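Local coordinates for protein bacterioferritin (Mycobacterium tuberculosis, PDB 3UOI) that probably stores iron, oxidising Fe(2+) with dioxygen at a ferroxidase centre and laying down the ferric mineral inside a hollow 24-subunit, heme-binding shell, at residues 99-103 with 125-130; 26-30 with 91-96; 6-12 with 109-115. All coordinates share one frame. Numbering follows the deposited sequence.

Contact 1. Residues 99-103 with 125-130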
loop_
_atom_site.group_PDB
_atom_site.type_symbol
_atom_site.label_atom_id
_atom_site.label_comp_id
_atom_site.label_asym_id
_atom_site.label_seq_id
_atom_site.Cartn_x
_atom_site.Cartn_y
_atom_site.Cartn_z
ATOM N N VAL A 99 0.206 46.180 30.730
ATOM C CA VAL A 99 -0.070 44.891 31.365
ATOM C C VAL A 99 0.978 44.509 32.424
ATOM O O VAL A 99 0.653 44.063 33.477
ATOM C CB VAL A 99 -0.227 43.748 30.336
ATOM C CG1 VAL A 99 -0.105 42.418 31.002
ATOM C CG2 VAL A 99 -1.529 43.836 29.716
ATOM N N LEU A 100 2.235 44.717 32.112
ATOM C CA LEU A 100 3.244 44.376 33.054
ATOM C C LEU A 100 3.074 45.227 34.306
ATOM O O LEU A 100 3.091 44.733 35.365
ATOM C CB LEU A 100 4.605 44.516 32.445
ATOM C CG LEU A 100 4.983 43.567 31.326
ATOM C CD1 LEU A 100 6.381 43.873 30.925
ATOM C CD2 LEU A 100 4.871 42.166 31.747
ATOM N N ASN A 101 2.804 46.500 34.142
ATOM C CA ASN A 101 2.621 47.371 35.253
ATOM C C ASN A 101 1.462 46.908 36.152
ATOM O O ASN A 101 1.581 46.959 37.323
ATOM C CB ASN A 101 2.417 48.787 34.762
ATOM C CG ASN A 101 3.689 49.409 34.130
ATOM O OD1 ASN A 101 3.629 50.516 33.648
ATOM N ND2 ASN A 101 4.795 48.711 34.134
ATOM N N ARG A 102 0.351 46.495 35.587
ATOM C CA ARG A 102 -0.734 45.926 36.350
ATOM C C ARG A 102 -0.527 44.518 36.946
ATOM O O ARG A 102 -0.889 44.279 38.024
ATOM C CB ARG A 102 -2.075 46.023 35.576
ATOM C CG ARG A 102 -3.156 45.140 36.118
ATOM C CD ARG A 102 -4.436 45.174 35.317
ATOM N NE ARG A 102 -4.229 44.795 33.948
ATOM C CZ ARG A 102 -3.972 45.637 32.970
ATOM N NH1 ARG A 102 -3.919 46.925 33.187
ATOM N NH2 ARG A 102 -3.772 45.199 31.786
ATOM N N LEU A 103 0.002 43.603 36.177
ATOM C CA LEU A 103 0.296 42.241 36.579
ATOM C C LEU A 103 1.421 41.985 37.612
ATOM O O LEU A 103 1.356 41.038 38.340
ATOM C CB LEU A 103 0.431 41.328 35.381
ATOM C CG LEU A 103 -0.827 41.328 34.538
ATOM C CD1 LEU A 103 -0.834 40.213 33.636
ATOM C CD2 LEU A 103 -2.026 41.333 35.384
ATOM N N ILE A 125 0.490 34.860 31.443
ATOM C CA ILE A 125 0.243 36.027 30.621
ATOM C C ILE A 125 1.415 36.997 30.579
ATOM O O ILE A 125 1.772 37.533 29.555
ATOM C CB ILE A 125 -0.997 36.749 31.086
ATOM C CG1 ILE A 125 -2.220 35.881 30.883
ATOM C CG2 ILE A 125 -1.106 38.101 30.455
ATOM C CD1 ILE A 125 -3.408 36.439 31.233
ATOM N N VAL A 126 2.019 37.177 31.728
ATOM C CA VAL A 126 3.157 38.008 31.872
ATOM C C VAL A 126 4.320 37.499 31.054
ATOM O O VAL A 126 5.018 38.273 30.439
ATOM C CB VAL A 126 3.610 38.129 33.325
ATOM C CG1 VAL A 126 5.071 38.381 33.354
ATOM C CG2 VAL A 126 2.864 39.220 34.022
ATOM N N ALA A 127 4.517 36.185 31.062
ATOM C CA ALA A 127 5.603 35.626 30.289
ATOM C C ALA A 127 5.396 35.886 28.785
ATOM O O ALA A 127 6.297 36.321 28.063
ATOM C CB ALA A 127 5.780 34.180 30.584
ATOM N N ASP A 128 4.166 35.671 28.360
ATOM C CA ASP A 128 3.822 35.869 26.989
ATOM C C ASP A 128 4.018 37.325 26.577
ATOM O O ASP A 128 4.600 37.586 25.567
ATOM C CB ASP A 128 2.391 35.432 26.705
ATOM C CG ASP A 128 2.131 33.940 26.970
ATOM O OD1 ASP A 128 0.969 33.545 27.065
ATOM O OD2 ASP A 128 3.061 33.178 27.112
ATOM N N GLU A 129 3.561 38.257 27.402
ATOM C CA GLU A 129 3.696 39.666 27.124
ATOM C C GLU A 129 5.165 40.050 27.061
ATOM O O GLU A 129 5.520 40.866 26.304
ATOM C CB GLU A 129 2.944 40.540 28.115
ATOM C CG GLU A 129 1.511 40.216 28.326
ATOM C CD GLU A 129 0.671 40.488 27.106
ATOM O OE1 GLU A 129 -0.122 41.420 27.144
ATOM O OE2 GLU A 129 0.828 39.781 26.122
ATOM N N GLU A 130 5.992 39.458 27.889
ATOM C CA GLU A 130 7.406 39.765 27.859
ATOM C C GLU A 130 8.010 39.369 26.496
ATOM O O GLU A 130 8.734 40.120 25.871
ATOM C CB GLU A 130 8.140 39.106 29.021
ATOM C CG GLU A 130 7.670 39.487 30.401
ATOM C CD GLU A 130 8.488 38.884 31.526
ATOM O OE1 GLU A 130 8.903 37.779 31.414
ATOM O OE2 GLU A 130 8.705 39.493 32.503
#
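This is an apolar helix-helix contact in the buried core of the ferritin four-helix bundle, between the antiparallel helices 85-112 and 116-146. The short axes of 99-103 and 125-130 approach to 10.2 Å with their directions 155° apart, and the backbones come nearest at L100 and V126, whose CA atoms are 6.5 Å apart. L103 makes the closest apolar approach: its CB lies 3.5 Å from CG2 of V126 and its CD1 3.8 Å from CG2 of I125. One turn earlier, L100 buries more surface (64 against 47 Å²) and swings its end across, CD2 reaching to 4.1 Å from CG1 of V126 and also from CG of E130. V99 CG2 sits 3.8 Å from OE1 of E129, a predicted ligand of both irons of the ferroxidase centre, so a valine methyl borders this carboxylate. E130 turns its carboxylate to R63 of a neighbouring subunit. Helix 7-36 packs on V99 and L103, while helix 40-66 covers I125 and brings E53 against E129.

Contact 2. Residues 26-30 with 91-96. With HEM (protoporphyrin IX containing Fe), chain B.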
loop_
_atom_site.group_PDB
_atom_site.type_symbol
_atom_site.label_atom_id
_atom_site.label_comp_id
_atom_site.label_asym_id
_atom_site.label_seq_id
_atom_site.Cartn_x
_atom_site.Cartn_y
_atom_site.Cartn_z
ATOM N N GLN A 26 -6.798 46.183 19.026
ATOM C CA GLN A 26 -5.725 46.963 18.499
ATOM C C GLN A 26 -4.886 46.124 17.598
ATOM O O GLN A 26 -4.607 46.537 16.522
ATOM C CB GLN A 26 -4.920 47.654 19.590
ATOM C CG GLN A 26 -3.804 48.577 19.152
ATOM C CD GLN A 26 -3.216 49.286 20.323
ATOM O OE1 GLN A 26 -3.887 50.000 21.002
ATOM N NE2 GLN A 26 -1.953 49.075 20.563
ATOM N N TYR A 27 -4.555 44.925 18.045
ATOM C CA TYR A 27 -3.701 44.041 17.306
ATOM C C TYR A 27 -4.329 43.614 15.996
ATOM O O TYR A 27 -3.695 43.572 14.995
ATOM C CB TYR A 27 -3.241 42.815 18.131
ATOM C CG TYR A 27 -2.372 43.079 19.376
ATOM C CD1 TYR A 27 -1.821 44.300 19.627
ATOM C CD2 TYR A 27 -2.123 42.102 20.289
ATOM C CE1 TYR A 27 -1.067 44.543 20.763
ATOM C CE2 TYR A 27 -1.350 42.348 21.432
ATOM C CZ TYR A 27 -0.835 43.579 21.672
ATOM O OH TYR A 27 -0.066 43.858 22.804
ATOM N N PHE A 28 -5.599 43.317 16.043
ATOM C CA PHE A 28 -6.244 42.860 14.823
ATOM C C PHE A 28 -6.273 43.909 13.754
ATOM O O PHE A 28 -5.809 43.665 12.695
ATOM C CB PHE A 28 -7.678 42.398 15.062
ATOM C CG PHE A 28 -8.265 41.593 13.919
ATOM C CD1 PHE A 28 -8.031 40.228 13.808
ATOM C CD2 PHE A 28 -9.047 42.182 12.962
ATOM C CE1 PHE A 28 -8.581 39.489 12.776
ATOM C CE2 PHE A 28 -9.586 41.420 11.924
ATOM C CZ PHE A 28 -9.348 40.088 11.849
ATOM N N LEU A 29 -6.772 45.092 14.101
ATOM C CA LEU A 29 -6.915 46.180 13.154
ATOM C C LEU A 29 -5.564 46.557 12.609
ATOM O O LEU A 29 -5.442 46.805 11.486
ATOM C CB LEU A 29 -7.622 47.369 13.726
ATOM C CG LEU A 29 -7.813 48.512 12.764
ATOM C CD1 LEU A 29 -8.877 48.279 11.796
ATOM C CD2 LEU A 29 -8.098 49.712 13.519
ATOM N N HIS A 30 -4.551 46.512 13.440
ATOM C CA HIS A 30 -3.197 46.744 12.996
ATOM C C HIS A 30 -2.751 45.717 11.941
ATOM O O HIS A 30 -2.139 46.078 10.977
ATOM C CB HIS A 30 -2.213 46.758 14.157
ATOM C CG HIS A 30 -2.078 48.086 14.819
ATOM N ND1 HIS A 30 -1.216 48.309 15.856
ATOM C CD2 HIS A 30 -2.706 49.250 14.599
ATOM C CE1 HIS A 30 -1.328 49.553 16.254
ATOM N NE2 HIS A 30 -2.229 50.143 15.507
ATOM N N ALA A 91 2.677 51.623 19.701
ATOM C CA ALA A 91 1.366 51.509 20.248
ATOM C C ALA A 91 1.154 50.154 20.910
ATOM O O ALA A 91 0.546 50.039 21.909
ATOM C CB ALA A 91 0.369 51.757 19.168
ATOM N N ASP A 92 1.633 49.118 20.270
ATOM C CA ASP A 92 1.511 47.781 20.785
ATOM C C ASP A 92 2.371 47.603 22.023
ATOM O O ASP A 92 2.002 46.962 22.936
ATOM C CB ASP A 92 1.758 46.759 19.697
ATOM C CG ASP A 92 0.674 46.775 18.605
ATOM O OD1 ASP A 92 0.895 46.112 17.645
ATOM O OD2 ASP A 92 -0.343 47.439 18.681
ATOM N N LEU A 93 3.528 48.227 22.013
ATOM C CA LEU A 93 4.447 48.170 23.118
ATOM C C LEU A 93 3.827 48.774 24.328
ATOM O O LEU A 93 3.996 48.291 25.372
ATOM C CB LEU A 93 5.735 48.894 22.805
ATOM C CG LEU A 93 6.875 48.043 22.287
ATOM C CD1 LEU A 93 8.017 48.887 21.867
ATOM C CD2 LEU A 93 7.304 47.104 23.311
ATOM N N ALA A 94 3.112 49.856 24.153
ATOM C CA ALA A 94 2.535 50.553 25.274
ATOM C C ALA A 94 1.493 49.793 26.054
ATOM O O ALA A 94 1.505 49.845 27.207
ATOM C CB ALA A 94 2.048 51.943 24.877
ATOM N N ILE A 95 0.594 49.109 25.388
ATOM C CA ILE A 95 -0.364 48.236 26.029
ATOM C C ILE A 95 0.232 47.000 26.758
ATOM O O ILE A 95 -0.159 46.646 27.820
ATOM C CB ILE A 95 -1.487 47.841 25.036
ATOM C CG1 ILE A 95 -2.550 47.028 25.739
ATOM C CG2 ILE A 95 -0.959 47.097 23.893
ATOM C CD1 ILE A 95 -3.885 47.340 25.303
ATOM N N GLU A 96 1.203 46.360 26.169
ATOM C CA GLU A 96 1.894 45.297 26.844
ATOM C C GLU A 96 2.617 45.819 28.119
ATOM O O GLU A 96 2.610 45.165 29.119
ATOM C CB GLU A 96 2.884 44.627 25.905
ATOM C CG GLU A 96 2.345 44.185 24.571
ATOM C CD GLU A 96 3.367 44.409 23.514
ATOM O OE1 GLU A 96 4.550 44.605 23.880
ATOM O OE2 GLU A 96 3.057 44.393 22.320
HETATM C CHA HEM B . -10.755 33.248 16.238
HETATM C CHB HEM B . -11.559 37.664 14.508
HETATM C CHC HEM B . -12.911 39.073 18.923
HETATM C CHD HEM B . -12.342 34.594 20.652
HETATM C C1A HEM B . -11.006 34.253 15.328
HETATM C C2A HEM B . -11.106 34.168 13.890
HETATM C C3A HEM B . -11.314 35.422 13.438
HETATM C C4A HEM B . -11.353 36.306 14.545
HETATM C CMA HEM B . -11.518 35.902 11.994
HETATM C CAA HEM B . -10.975 32.822 13.119
HETATM C CBA HEM B . -12.128 31.917 13.578
HETATM C CGA HEM B . -12.881 31.179 12.478
HETATM O O1A HEM B . -14.091 30.776 12.655
HETATM O O2A HEM B . -12.267 30.965 11.397
HETATM C C1B HEM B . -11.944 38.461 15.573
HETATM C C2B HEM B . -12.092 39.913 15.551
HETATM C C3B HEM B . -12.485 40.307 16.756
HETATM C C4B HEM B . -12.570 39.109 17.589
HETATM C CMB HEM B . -11.892 40.865 14.342
HETATM C CAB HEM B . -12.758 41.801 17.099
HETATM C CBB HEM B . -12.837 42.209 18.360
HETATM C C1C HEM B . -12.894 38.009 19.815
HETATM C C2C HEM B . -13.137 38.085 21.253
HETATM C C3C HEM B . -13.002 36.821 21.709
HETATM C C4C HEM B . -12.600 35.945 20.615
HETATM C CMC HEM B . -13.508 39.369 22.049
HETATM C CAC HEM B . -13.179 36.328 23.144
HETATM C CBC HEM B . -12.576 35.166 23.415
HETATM C C1D HEM B . -11.783 33.853 19.639
HETATM C C2D HEM B . -11.268 32.522 19.805
HETATM C C3D HEM B . -10.787 32.143 18.416
HETATM C C4D HEM B . -11.063 33.249 17.589
HETATM C CMD HEM B . -11.277 31.636 21.096
HETATM C CAD HEM B . -10.174 30.841 17.944
HETATM C CBD HEM B . -8.721 30.889 18.387
HETATM C CGD HEM B . -8.071 29.681 17.778
HETATM O O1D HEM B . -8.439 29.300 16.622
HETATM O O2D HEM B . -7.202 29.105 18.457
HETATM N NA HEM B . -11.138 35.569 15.660
HETATM N NB HEM B . -12.216 37.991 16.836
HETATM N NC HEM B . -12.577 36.701 19.510
HETATM N ND HEM B . -11.603 34.316 18.347
HETATM FE FE HEM B . -11.858 36.086 17.654
#
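Q26 NE2 donates an almost linear hydrogen bond to OD2 of D92, 3.0 Å long with an N-H...O angle of 174°. The same amide nitrogen also makes a weak bond to the backbone O of A91 (3.0 Å, 136°), and H30 ND1 makes another weak one to D92 OD2 (3.1 Å, 120°). D92 OD2 therefore receives donors from residues one helical turn apart on 26-30. The other ends of these two side chains are held by backbone amides of the 80-82 region, Q26 OE1 by N of R80 and H30 NE2 by N of G82.

Beyond this polar group lies Y27, whose CE1 is 3.6 Å from CG of D92 and whose OH is 3.5 Å from CG2 of I95 and 3.0 Å from CG of E96. E96 is a predicted ligand of the second iron and E53, also packed on Y27, is another, so the tyrosine probably borders the ferroxidase centre in the middle of the bundle. F28 faces elsewhere: one face of its ring meets the heme methyl CMB, 3.4 Å from CE2, as part of the heme pocket.

The two segments run antiparallel, 166° between directions, with axes 11.2 Å apart. Helix 116-146 brings H132 against both Y27 and E96, helix 40-66 packs S50 against Y27 and F28, and Y73 of a neighbouring subunit adds to the packing on F28.

Contact 3. Residues 6-12 with 109-115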
loop_
_atom_site.group_PDB
_atom_site.type_symbol
_atom_site.label_atom_id
_atom_site.label_comp_id
_atom_site.label_asym_id
_atom_site.label_seq_id
_atom_site.Cartn_x
_atom_site.Cartn_y
_atom_site.Cartn_z
ATOM N N ASP A 6 -12.020 35.981 45.658
ATOM C CA ASP A 6 -11.729 37.179 46.433
ATOM C C ASP A 6 -11.975 38.363 45.548
ATOM O O ASP A 6 -11.536 38.403 44.445
ATOM C CB ASP A 6 -10.297 37.170 46.934
ATOM C CG ASP A 6 -9.791 38.539 47.452
ATOM O OD1 ASP A 6 -9.536 38.714 48.651
ATOM O OD2 ASP A 6 -9.530 39.412 46.636
ATOM N N PRO A 7 -12.679 39.343 46.060
ATOM C CA PRO A 7 -13.116 40.494 45.291
ATOM C C PRO A 7 -12.027 41.357 44.704
ATOM O O PRO A 7 -12.292 41.864 43.676
ATOM C CB PRO A 7 -13.954 41.262 46.293
ATOM C CG PRO A 7 -14.433 40.286 47.169
ATOM C CD PRO A 7 -13.305 39.336 47.370
ATOM N N ASP A 8 -10.890 41.557 45.356
ATOM C CA ASP A 8 -9.758 42.277 44.784
ATOM C C ASP A 8 -9.210 41.490 43.582
ATOM O O ASP A 8 -8.802 42.064 42.635
ATOM C CB ASP A 8 -8.605 42.510 45.768
ATOM C CG ASP A 8 -9.013 43.168 47.045
ATOM O OD1 ASP A 8 -10.069 43.722 47.123
ATOM O OD2 ASP A 8 -8.231 43.137 47.979
ATOM N N VAL A 9 -9.197 40.162 43.693
ATOM C CA VAL A 9 -8.738 39.345 42.608
ATOM C C VAL A 9 -9.632 39.484 41.398
ATOM O O VAL A 9 -9.162 39.548 40.319
ATOM C CB VAL A 9 -8.573 37.861 42.932
ATOM C CG1 VAL A 9 -8.108 37.124 41.705
ATOM C CG2 VAL A 9 -7.615 37.644 44.029
ATOM N N LEU A 10 -10.929 39.481 41.618
ATOM C CA LEU A 10 -11.874 39.612 40.547
ATOM C C LEU A 10 -11.768 40.954 39.838
ATOM O O LEU A 10 -11.756 41.005 38.663
ATOM C CB LEU A 10 -13.276 39.327 41.034
ATOM C CG LEU A 10 -13.659 37.856 41.214
ATOM C CD1 LEU A 10 -15.019 37.716 41.810
ATOM C CD2 LEU A 10 -13.558 37.055 39.911
ATOM N N ARG A 11 -11.606 42.027 40.552
ATOM C CA ARG A 11 -11.405 43.286 39.888
ATOM C C ARG A 11 -10.156 43.198 39.024
ATOM O O ARG A 11 -10.097 43.746 37.974
ATOM C CB ARG A 11 -11.199 44.406 40.902
ATOM C CG ARG A 11 -11.560 45.761 40.411
ATOM C CD ARG A 11 -11.966 46.689 41.519
ATOM N NE ARG A 11 -10.927 46.716 42.505
ATOM C CZ ARG A 11 -10.963 46.107 43.673
ATOM N NH1 ARG A 11 -12.027 45.426 44.071
ATOM N NH2 ARG A 11 -9.908 46.187 44.449
ATOM N N LEU A 12 -9.152 42.539 39.541
ATOM C CA LEU A 12 -7.877 42.465 38.872
ATOM C C LEU A 12 -8.030 41.721 37.553
ATOM O O LEU A 12 -7.505 42.111 36.558
ATOM C CB LEU A 12 -6.862 41.808 39.784
ATOM C CG LEU A 12 -5.607 41.285 39.141
ATOM C CD1 LEU A 12 -4.767 42.385 38.781
ATOM C CD2 LEU A 12 -4.945 40.432 40.065
ATOM N N MET A 109 -0.415 40.174 44.828
ATOM C CA MET A 109 -1.645 40.284 45.583
ATOM C C MET A 109 -2.437 38.979 45.562
ATOM O O MET A 109 -2.864 38.524 46.567
ATOM C CB MET A 109 -2.495 41.415 45.110
ATOM C CG MET A 109 -3.784 41.502 45.833
ATOM S SD MET A 109 -5.124 40.564 45.163
ATOM C CE MET A 109 -5.373 41.431 43.686
ATOM N N CYS A 110 -2.545 38.354 44.401
ATOM C CA CYS A 110 -3.258 37.117 44.278
ATOM C C CYS A 110 -2.707 36.064 45.193
ATOM O O CYS A 110 -3.463 35.384 45.787
ATOM C CB CYS A 110 -3.201 36.590 42.862
ATOM S SG CYS A 110 -4.202 37.436 41.776
ATOM N N ARG A 111 -1.392 35.953 45.282
ATOM C CA ARG A 111 -0.759 34.987 46.171
ATOM C C ARG A 111 -0.970 35.305 47.673
ATOM O O ARG A 111 -1.164 34.464 48.478
ATOM C CB ARG A 111 0.673 34.709 45.785
ATOM C CG ARG A 111 0.792 34.032 44.477
ATOM C CD ARG A 111 2.207 33.756 44.076
ATOM N NE ARG A 111 2.265 32.875 42.936
ATOM C CZ ARG A 111 2.253 31.560 43.009
ATOM N NH1 ARG A 111 2.235 30.962 44.161
ATOM N NH2 ARG A 111 2.277 30.850 41.930
ATOM N N GLU A 112 -0.949 36.573 48.000
ATOM C CA GLU A 112 -1.273 37.002 49.361
ATOM C C GLU A 112 -2.732 36.615 49.708
ATOM O O GLU A 112 -3.056 36.402 50.837
ATOM C CB GLU A 112 -0.991 38.488 49.560
ATOM C CG GLU A 112 0.482 38.837 49.344
ATOM C CD GLU A 112 0.834 40.328 49.413
ATOM O OE1 GLU A 112 0.004 41.215 49.133
ATOM O OE2 GLU A 112 1.993 40.595 49.695
ATOM N N LYS A 113 -3.586 36.561 48.705
ATOM C CA LYS A 113 -4.984 36.189 48.908
ATOM C C LYS A 113 -5.247 34.719 48.862
ATOM O O LYS A 113 -6.354 34.351 48.831
ATOM C CB LYS A 113 -5.877 36.816 47.880
ATOM C CG LYS A 113 -5.571 38.186 47.605
ATOM C CD LYS A 113 -5.583 38.955 48.832
ATOM C CE LYS A 113 -5.664 40.413 48.545
ATOM N NZ LYS A 113 -6.442 41.084 49.520
ATOM N N GLN A 114 -4.202 33.911 48.793
ATOM C CA GLN A 114 -4.260 32.467 48.668
ATOM C C GLN A 114 -5.018 31.902 47.430
ATOM O O GLN A 114 -5.685 30.958 47.504
ATOM C CB GLN A 114 -4.730 31.860 49.973
ATOM C CG GLN A 114 -3.841 32.240 51.062
ATOM C CD GLN A 114 -4.103 31.556 52.391
ATOM O OE1 GLN A 114 -5.034 30.813 52.575
ATOM N NE2 GLN A 114 -3.252 31.888 53.349
ATOM N N ASP A 115 -4.817 32.527 46.284
ATOM C CA ASP A 115 -5.457 32.107 45.048
ATOM C C ASP A 115 -4.374 31.791 44.032
ATOM O O ASP A 115 -3.987 32.621 43.270
ATOM C CB ASP A 115 -6.340 33.206 44.496
ATOM C CG ASP A 115 -7.043 32.774 43.290
ATOM O OD1 ASP A 115 -6.577 31.817 42.767
ATOM O OD2 ASP A 115 -8.026 33.338 42.887
HETATM O O HOH W 1 -9.768 34.121 44.875
#
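A lysine just past the end of one helix reaches two aspartates at the start of another. K113 NZ hydrogen-bonds to OD2 of D8 at 3.1 Å within a salt bridge, and forms a longer ion pair with OD1 of D6 at 4.0 Å. A long pairing of R11 NH2 with D8 OD1 (3.6 Å) extends the charge network along 6-12. D6 is also the N-cap of helix 7-36: its OD2 accepts from V9 N at 3.1 Å and, weakly, from D8 N at 2.8 Å.

Across the gap, helix 85-112 stops in a Schellman motif, with D115 N bonded to C110 O (3.2 Å), Q114 N to R111 O (3.1 Å), and Q114 at positive phi as the C-prime residue. One end of the bundle thus sets the beginning of its first helix beside the termination of its third. D115 in turn caps the next helix, 116-146, and its OD2, also bonded to S118 OG, accepts from a water (2.8 Å) that receives D6 N at 3.0 Å.

Beneath the charges the packing is apolar and sulfur-rich. V9 places CG2 4.0 Å from SD of M109 and CG1 3.9 Å from SG of C110, while L12 CD2 lies 3.5 Å from C110 SG and 3.8 Å from M109 CE. L122 and A119 of helix 116-146 close over L12 and C110.

From the N terminus, helix 7-36 opens contact 3 with 6-12 and then contact 2 with 26-30. Helix 40-66 and the connection beyond it intervene before helix 85-112 returns antiparallel: 91-96 closes contact 2, 99-103 opens contact 1, and 109-115 closes contact 3. Contact 2 is therefore enclosed by contact 3, whereas contact 1, completed by 125-130 on helix 116-146, crosses contact 3 and follows contact 2 in series. Contacts 2 and 3 pin the same helix pair at points whose centres are 27 Å apart; contact 1 joins the fourth long helix. R102 CG meets L12 CD1 at 4.2 Å, linking contacts 1 and 3 directly.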